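Local coordinates for protein alanine dehydrogenase/pyridine nucleotide transhydrogenase (Mycobacterium smegmatis str. MC2 155, PDB 3P2Y) that probably transfers hydride between NADH and NADP as part of a proton-pumping membrane transhydrogenase, and is related to the alanine dehydrogenases, at residues 82-94 against 101-113. Numbering follows the deposited sequence.
Sequences PWPADVVVKVNPP and QLKPGSVLIGFLA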
loop_
_atom_site.group_PDB
_atom_site.type_symbol
_atom_site.label_atom_id
_atom_site.label_comp_id
_atom_site.label_asym_id
_atom_site.label_seq_id
_atom_site.Cartn_x
_atom_site.Cartn_y
_atom_site.Cartn_z
ATOM N N PRO A 82 1.754 17.172 -30.612
ATOM C CA PRO A 82 2.746 16.139 -30.790
ATOM C C PRO A 82 2.485 15.270 -32.020
ATOM O O PRO A 82 3.422 14.619 -32.496
ATOM C CB PRO A 82 2.591 15.311 -29.503
ATOM C CG PRO A 82 1.121 15.343 -29.235
ATOM C CD PRO A 82 0.727 16.787 -29.622
ATOM N N TRP A 83 1.252 15.267 -32.545
ATOM C CA TRP A 83 0.844 14.248 -33.525
ATOM C C TRP A 83 1.514 14.316 -34.891
ATOM O O TRP A 83 1.743 13.257 -35.496
ATOM C CB TRP A 83 -0.688 14.198 -33.675
ATOM C CG TRP A 83 -1.335 13.869 -32.364
ATOM C CD1 TRP A 83 -2.029 14.729 -31.548
ATOM C CD2 TRP A 83 -1.343 12.608 -31.719
ATOM N NE1 TRP A 83 -2.457 14.070 -30.424
ATOM C CE2 TRP A 83 -2.058 12.767 -30.501
ATOM C CE3 TRP A 83 -0.814 11.349 -32.043
ATOM C CZ2 TRP A 83 -2.254 11.714 -29.601
ATOM C CZ3 TRP A 83 -1.022 10.289 -31.153
ATOM C CH2 TRP A 83 -1.726 10.486 -29.944
ATOM N N PRO A 84 1.840 15.529 -35.380
ATOM C CA PRO A 84 2.445 15.526 -36.724
ATOM C C PRO A 84 3.971 15.358 -36.766
ATOM O O PRO A 84 4.606 15.590 -37.823
ATOM C CB PRO A 84 2.005 16.865 -37.313
ATOM C CG PRO A 84 1.785 17.778 -36.152
ATOM C CD PRO A 84 1.415 16.880 -34.955
ATOM N N ALA A 85 4.556 14.931 -35.647
ATOM C CA ALA A 85 6.016 14.758 -35.548
ATOM C C ALA A 85 6.522 13.673 -36.493
ATOM O O ALA A 85 5.762 12.791 -36.938
ATOM C CB ALA A 85 6.415 14.397 -34.075
ATOM N N ASP A 86 7.829 13.702 -36.755
ATOM C CA ASP A 86 8.477 12.641 -37.528
ATOM C C ASP A 86 8.459 11.302 -36.805
ATOM O O ASP A 86 8.388 10.243 -37.439
ATOM C CB ASP A 86 9.926 13.023 -37.788
ATOM C CG ASP A 86 10.044 14.314 -38.543
ATOM O OD1 ASP A 86 9.457 14.396 -39.635
ATOM O OD2 ASP A 86 10.697 15.242 -38.029
ATOM N N VAL A 87 8.567 11.346 -35.479
ATOM C CA VAL A 87 8.472 10.130 -34.675
ATOM C C VAL A 87 7.564 10.458 -33.514
ATOM O O VAL A 87 7.843 11.405 -32.777
ATOM C CB VAL A 87 9.836 9.702 -34.072
ATOM C CG1 VAL A 87 9.687 8.410 -33.240
ATOM C CG2 VAL A 87 10.926 9.499 -35.175
ATOM N N VAL A 88 6.472 9.718 -33.370
ATOM C CA VAL A 88 5.574 9.920 -32.212
ATOM C C VAL A 88 5.815 8.744 -31.290
ATOM O O VAL A 88 5.785 7.584 -31.732
ATOM C CB VAL A 88 4.094 9.956 -32.651
ATOM C CG1 VAL A 88 3.131 9.988 -31.430
ATOM C CG2 VAL A 88 3.854 11.176 -33.585
ATOM N N VAL A 89 6.083 9.032 -30.010
ATOM C CA VAL A 89 6.314 7.976 -29.029
ATOM C C VAL A 89 5.224 8.077 -27.983
ATOM O O VAL A 89 4.966 9.160 -27.476
ATOM C CB VAL A 89 7.727 8.046 -28.361
ATOM C CG1 VAL A 89 8.828 7.848 -29.426
ATOM C CG2 VAL A 89 7.957 9.353 -27.590
ATOM N N LYS A 90 4.542 6.975 -27.716
ATOM C CA LYS A 90 3.438 7.045 -26.736
ATOM C C LYS A 90 3.402 5.749 -25.961
ATOM O O LYS A 90 4.183 4.852 -26.249
ATOM C CB LYS A 90 2.094 7.333 -27.449
ATOM C CG LYS A 90 1.435 6.124 -28.158
ATOM C CD LYS A 90 0.137 6.567 -28.944
ATOM C CE LYS A 90 -0.889 7.320 -28.042
ATOM N NZ LYS A 90 -1.185 6.642 -26.691
ATOM N N VAL A 91 2.496 5.643 -24.990
ATOM C CA VAL A 91 2.393 4.443 -24.169
ATOM C C VAL A 91 1.342 3.491 -24.752
ATOM O O VAL A 91 1.700 2.440 -25.287
ATOM C CB VAL A 91 2.045 4.789 -22.688
ATOM C CG1 VAL A 91 2.025 3.475 -21.798
ATOM C CG2 VAL A 91 3.048 5.781 -22.120
ATOM N N ASN A 92 0.056 3.832 -24.616
ATOM C CA ASN A 92 -1.025 2.923 -25.047
ATOM C C ASN A 92 -1.328 2.985 -26.543
ATOM O O ASN A 92 -0.956 3.954 -27.205
ATOM C CB ASN A 92 -2.313 3.222 -24.265
ATOM C CG ASN A 92 -2.144 2.971 -22.781
ATOM O OD1 ASN A 92 -2.482 3.813 -21.924
ATOM N ND2 ASN A 92 -1.625 1.815 -22.466
ATOM N N PRO A 93 -1.974 1.929 -27.090
ATOM C CA PRO A 93 -2.304 1.960 -28.530
ATOM C C PRO A 93 -3.083 3.229 -28.865
ATOM O O PRO A 93 -3.927 3.657 -28.055
ATOM C CB PRO A 93 -3.194 0.728 -28.709
ATOM C CG PRO A 93 -2.628 -0.281 -27.687
ATOM C CD PRO A 93 -2.259 0.613 -26.468
ATOM N N PRO A 94 -2.848 3.803 -30.057
ATOM C CA PRO A 94 -3.559 4.991 -30.463
ATOM C C PRO A 94 -5.017 4.683 -30.797
ATOM O O PRO A 94 -5.334 3.578 -31.271
ATOM C CB PRO A 94 -2.820 5.433 -31.739
ATOM C CG PRO A 94 -2.324 4.138 -32.339
ATOM C CD PRO A 94 -1.920 3.317 -31.106
ATOM N N GLN A 101 -4.469 11.796 -36.981
ATOM C CA GLN A 101 -3.600 12.980 -36.849
ATOM C C GLN A 101 -2.132 12.718 -37.169
ATOM O O GLN A 101 -1.322 13.668 -37.201
ATOM C CB GLN A 101 -3.696 13.590 -35.450
ATOM C CG GLN A 101 -5.100 14.013 -35.061
ATOM C CD GLN A 101 -5.177 14.463 -33.626
ATOM O OE1 GLN A 101 -4.680 15.534 -33.273
ATOM N NE2 GLN A 101 -5.826 13.665 -32.797
ATOM N N LEU A 102 -1.768 11.451 -37.393
ATOM C CA LEU A 102 -0.375 11.117 -37.727
ATOM C C LEU A 102 -0.069 11.510 -39.164
ATOM O O LEU A 102 -0.944 11.445 -40.024
ATOM C CB LEU A 102 -0.110 9.610 -37.534
ATOM C CG LEU A 102 -0.262 9.144 -36.088
ATOM C CD1 LEU A 102 -0.199 7.613 -36.021
ATOM C CD2 LEU A 102 0.792 9.804 -35.191
ATOM N N LYS A 103 1.157 11.929 -39.458
ATOM C CA LYS A 103 1.399 12.346 -40.844
ATOM C C LYS A 103 1.951 11.185 -41.663
ATOM O O LYS A 103 2.678 10.332 -41.143
ATOM C CB LYS A 103 2.288 13.600 -40.946
ATOM C CG LYS A 103 3.748 13.319 -40.820
ATOM C CD LYS A 103 4.641 14.550 -40.963
ATOM C CE LYS A 103 6.010 14.170 -40.411
ATOM N NZ LYS A 103 6.825 15.346 -40.040
ATOM N N PRO A 104 1.606 11.140 -42.955
ATOM C CA PRO A 104 2.208 10.093 -43.747
ATOM C C PRO A 104 3.738 10.183 -43.728
ATOM O O PRO A 104 4.306 11.280 -43.738
ATOM C CB PRO A 104 1.652 10.324 -45.157
ATOM C CG PRO A 104 0.862 11.553 -45.103
ATOM C CD PRO A 104 0.633 11.962 -43.701
ATOM N N GLY A 105 4.392 9.030 -43.680
ATOM C CA GLY A 105 5.847 8.993 -43.644
ATOM C C GLY A 105 6.465 9.055 -42.260
ATOM O O GLY A 105 7.694 8.963 -42.124
ATOM N N SER A 106 5.621 9.199 -41.233
ATOM C CA SER A 106 6.097 9.222 -39.846
ATOM C C SER A 106 6.350 7.823 -39.291
ATOM O O SER A 106 6.028 6.829 -39.924
ATOM C CB SER A 106 5.087 9.942 -38.947
ATOM O OG SER A 106 3.822 9.272 -38.940
ATOM N N VAL A 107 6.925 7.782 -38.086
ATOM C CA VAL A 107 7.129 6.550 -37.325
ATOM C C VAL A 107 6.332 6.689 -36.031
ATOM O O VAL A 107 6.262 7.774 -35.463
ATOM C CB VAL A 107 8.639 6.346 -37.030
ATOM C CG1 VAL A 107 8.907 5.291 -35.909
ATOM C CG2 VAL A 107 9.401 5.928 -38.313
ATOM N N LEU A 108 5.727 5.587 -35.587
ATOM C CA LEU A 108 5.049 5.544 -34.293
ATOM C C LEU A 108 5.677 4.421 -33.490
ATOM O O LEU A 108 5.903 3.321 -34.027
ATOM C CB LEU A 108 3.557 5.242 -34.481
ATOM C CG LEU A 108 2.743 5.021 -33.190
ATOM C CD1 LEU A 108 2.588 6.311 -32.359
ATOM C CD2 LEU A 108 1.342 4.441 -33.552
ATOM N N ILE A 109 5.969 4.697 -32.221
ATOM C CA ILE A 109 6.529 3.680 -31.315
ATOM C C ILE A 109 5.645 3.679 -30.097
ATOM O O ILE A 109 5.385 4.747 -29.541
ATOM C CB ILE A 109 7.965 4.031 -30.854
ATOM C CG1 ILE A 109 8.935 3.995 -32.057
ATOM C CG2 ILE A 109 8.439 3.038 -29.738
ATOM C CD1 ILE A 109 10.350 4.587 -31.771
ATOM N N GLY A 110 5.205 2.488 -29.663
ATOM C CA GLY A 110 4.416 2.396 -28.415
ATOM C C GLY A 110 3.961 0.965 -28.182
ATOM O O GLY A 110 4.331 0.075 -28.947
ATOM N N PHE A 111 3.138 0.739 -27.164
ATOM C CA PHE A 111 2.450 -0.547 -27.069
ATOM C C PHE A 111 1.348 -0.482 -28.108
ATOM O O PHE A 111 0.530 0.430 -28.075
ATOM C CB PHE A 111 1.826 -0.783 -25.694
ATOM C CG PHE A 111 2.827 -1.072 -24.607
ATOM C CD1 PHE A 111 3.666 -2.180 -24.677
ATOM C CD2 PHE A 111 2.908 -0.250 -23.481
ATOM C CE1 PHE A 111 4.580 -2.468 -23.643
ATOM C CE2 PHE A 111 3.814 -0.510 -22.464
ATOM C CZ PHE A 111 4.677 -1.631 -22.539
ATOM N N LEU A 112 1.366 -1.415 -29.061
ATOM C CA LEU A 112 0.399 -1.403 -30.154
ATOM C C LEU A 112 -0.504 -2.622 -30.204
ATOM O O LEU A 112 -1.174 -2.832 -31.216
ATOM C CB LEU A 112 1.096 -1.207 -31.528
ATOM C CG LEU A 112 1.942 0.061 -31.645
ATOM C CD1 LEU A 112 2.724 0.129 -32.985
ATOM C CD2 LEU A 112 1.087 1.312 -31.482
ATOM N N ALA A 113 -0.504 -3.440 -29.153
ATOM C CA ALA A 113 -1.423 -4.577 -29.016
ATOM C C ALA A 113 -1.498 -5.480 -30.269
ATOM O O ALA A 113 -2.595 -5.732 -30.783
ATOM C CB ALA A 113 -2.834 -4.069 -28.623
HETATM O O HOH W 1 3.107 11.941 -37.330
HETATM O O HOH W 2 9.747 9.869 -39.789
HETATM O O HOH W 3 1.195 3.239 -29.047
#
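Gln101 sets its amide over one face of the Trp83 indole, near the rim and tilted 45° to it, with OE1 3.3 Å from Trp83 CD1. Leu102 meets the same ring at its edge: its CD2 lies in the indole plane and also packs on Val88 CG2. Lys103 runs its extended chain past Pro84 O to a salt bridge, NZ to Asp86 OD1 at 2.8 Å, reaching the oxygen from above the carboxylate plane; a weak bond to Pro84 O is its second hold. Asp86 OD2 binds Leu24 N, so both carboxylate oxygens are engaged; Asp86 also belongs to a calcium site observed for this protein, and a calcium ion lies near its side chain. One water joins Lys103 N to the carbonyl oxygens of Trp83 and Ala85, while Ser106 N and OG both donate to Lys103 O.

From Val107 to Ile109 the backbone pairs in parallel with Val87 to Val89, the axes 16° apart. Donors alternate between the strands at 2.9 to 3.0 Å: Val107 N to Asp86 O, Val88 N to Val107 O, Ile109 N to Val88 O and Lys90 N to Ile109 O. With helix 96-99 between them, the strands form a beta-alpha-beta unit in the central parallel sheet of the N-terminal domain. Val107 and Ile109 share a sheet face with Val87 and Val89, where Ile109 CD1 touches Val87 CG1 and helix 336-354 packs against it. On the other face Leu108 holds CG anti to its own nitrogen, and chi2 of 69° splits the methyls, CD1 3.8 Å from Val88 CG1 and CD2 3.9 Å from Pro94 CG.

Past Gly110 the ladder shifts: Phe111 N bonds to Val91 O at 2.9 Å rather than to Lys90 O, 4.3 Å away. Phe111 O and Asn92 O share a water, and Leu112 CD2 packs on Pro94 CD. Ala113 CB packs on Pro93 CG.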